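Local coordinates for protein trans-isoprenyl diphosphate synthase (Caulobacter crescentus, PDB 3OYR) that probably makes octaprenyl diphosphate, the precursor of quinone side chains, by adding isopentenyl units to farnesyl diphosphate, and binds dimethylallyl diphosphate and calcium, at residues Thr192-Leu195 with Phe196-Ala199. Sequence-based numbering, arbitrary orientation.
Sequences TAEL and FAAA
Three consecutive i to i+4 hydrogen bonds, Ala197 N to Ala193 O (2.9 Å), Ala198 N to Glu194 O (2.8 Å) and Ala199 N to Leu195 O (2.8 Å), bind residues 192-195 to 196-199 as successive turns of helix 181-206. All three are nearly straight, with N-H...O angles of 159° to 167°. The ring of Phe196 turns back along the helix: with CG anti to the carbonyl carbon (chi1 -80°), its CD1 comes obliquely to Thr192 O at 3.5 Å, and CE1 lies 4.2 Å from Thr192 CG2. Helix 181-206 is part of the all-helical isoprenoid synthase fold, and its Thr192 lines the dimethylallyl diphosphate pocket, with OG1 hydrogen-bonded to Gln229. Glu194 sends OE2 into salt bridges with Arg218 and Arg158, a pairing that would probably keep this buried carboxylate ionised. The methyl of Ala198 sits 3.3 Å from Glu194 O. It also touches Ile155, Leu156 and Ala159 of helix 150-173, while the Phe196 ring meets that of Phe228 and packs on helix 68-79, and Leu195 and Ala199 meet helix 87-109, which bears the aspartate-rich metal-binding motif with Asp105 and Asp109.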
loop_
_atom_site.group_PDB
_atom_site.type_symbol
_atom_site.label_atom_id
_atom_site.label_comp_id
_atom_site.label_asym_id
_atom_site.label_seq_id
_atom_site.Cartn_x
_atom_site.Cartn_y
_atom_site.Cartn_z
ATOM N N THR B 192 4.100 13.241 -6.140
ATOM C CA THR B 192 5.551 13.132 -6.316
ATOM C C THR B 192 6.363 13.930 -5.318
ATOM O O THR B 192 7.294 13.401 -4.720
ATOM C CB THR B 192 5.976 13.496 -7.748
ATOM O OG1 THR B 192 5.323 12.606 -8.673
ATOM C CG2 THR B 192 7.498 13.386 -7.914
ATOM N N ALA B 193 6.023 15.203 -5.131
ATOM C CA ALA B 193 6.878 16.066 -4.317
ATOM C C ALA B 193 6.839 15.722 -2.816
ATOM O O ALA B 193 7.837 15.885 -2.117
ATOM C CB ALA B 193 6.553 17.534 -4.563
ATOM N N GLU B 194 5.700 15.219 -2.343
ATOM C CA GLU B 194 5.523 14.895 -0.931
ATOM C C GLU B 194 6.454 13.797 -0.388
ATOM O O GLU B 194 6.952 13.906 0.736
ATOM C CB GLU B 194 4.076 14.500 -0.659
ATOM C CG GLU B 194 3.622 14.890 0.720
ATOM C CD GLU B 194 3.373 16.380 0.817
ATOM O OE1 GLU B 194 2.595 16.945 0.012
ATOM O OE2 GLU B 194 3.971 16.995 1.702
ATOM N N LEU B 195 6.703 12.758 -1.176
ATOM C CA LEU B 195 7.637 11.677 -0.800
ATOM C C LEU B 195 9.104 12.203 -0.675
ATOM O O LEU B 195 9.848 11.849 0.280
ATOM C CB LEU B 195 7.534 10.498 -1.781
ATOM C CG LEU B 195 8.245 9.226 -1.313
ATOM C CD1 LEU B 195 7.890 8.882 0.145
ATOM C CD2 LEU B 195 7.897 8.090 -2.222
ATOM N N PHE B 196 9.478 13.113 -1.577
ATOM C CA PHE B 196 10.762 13.821 -1.479
ATOM C C PHE B 196 10.833 14.681 -0.236
ATOM O O PHE B 196 11.839 14.627 0.466
ATOM C CB PHE B 196 11.044 14.691 -2.704
ATOM C CG PHE B 196 11.573 13.920 -3.893
ATOM C CD1 PHE B 196 10.777 13.686 -4.995
ATOM C CD2 PHE B 196 12.883 13.446 -3.906
ATOM C CE1 PHE B 196 11.284 12.985 -6.095
ATOM C CE2 PHE B 196 13.401 12.753 -4.980
ATOM C CZ PHE B 196 12.610 12.528 -6.082
ATOM N N ALA B 197 9.776 15.470 0.028
ATOM C CA ALA B 197 9.708 16.261 1.254
ATOM C C ALA B 197 9.808 15.371 2.504
ATOM O O ALA B 197 10.540 15.702 3.431
ATOM C CB ALA B 197 8.422 17.065 1.299
ATOM N N ALA B 198 9.019 14.294 2.539
ATOM C CA ALA B 198 9.009 13.290 3.623
ATOM C C ALA B 198 10.355 12.615 3.845
ATOM O O ALA B 198 10.802 12.483 5.007
ATOM C CB ALA B 198 7.946 12.225 3.374
ATOM N N ALA B 199 11.002 12.206 2.753
ATOM C CA ALA B 199 12.339 11.602 2.814
ATOM C C ALA B 199 13.331 12.511 3.517
ATOM O O ALA B 199 14.022 12.058 4.432
ATOM C CB ALA B 199 12.858 11.215 1.431
#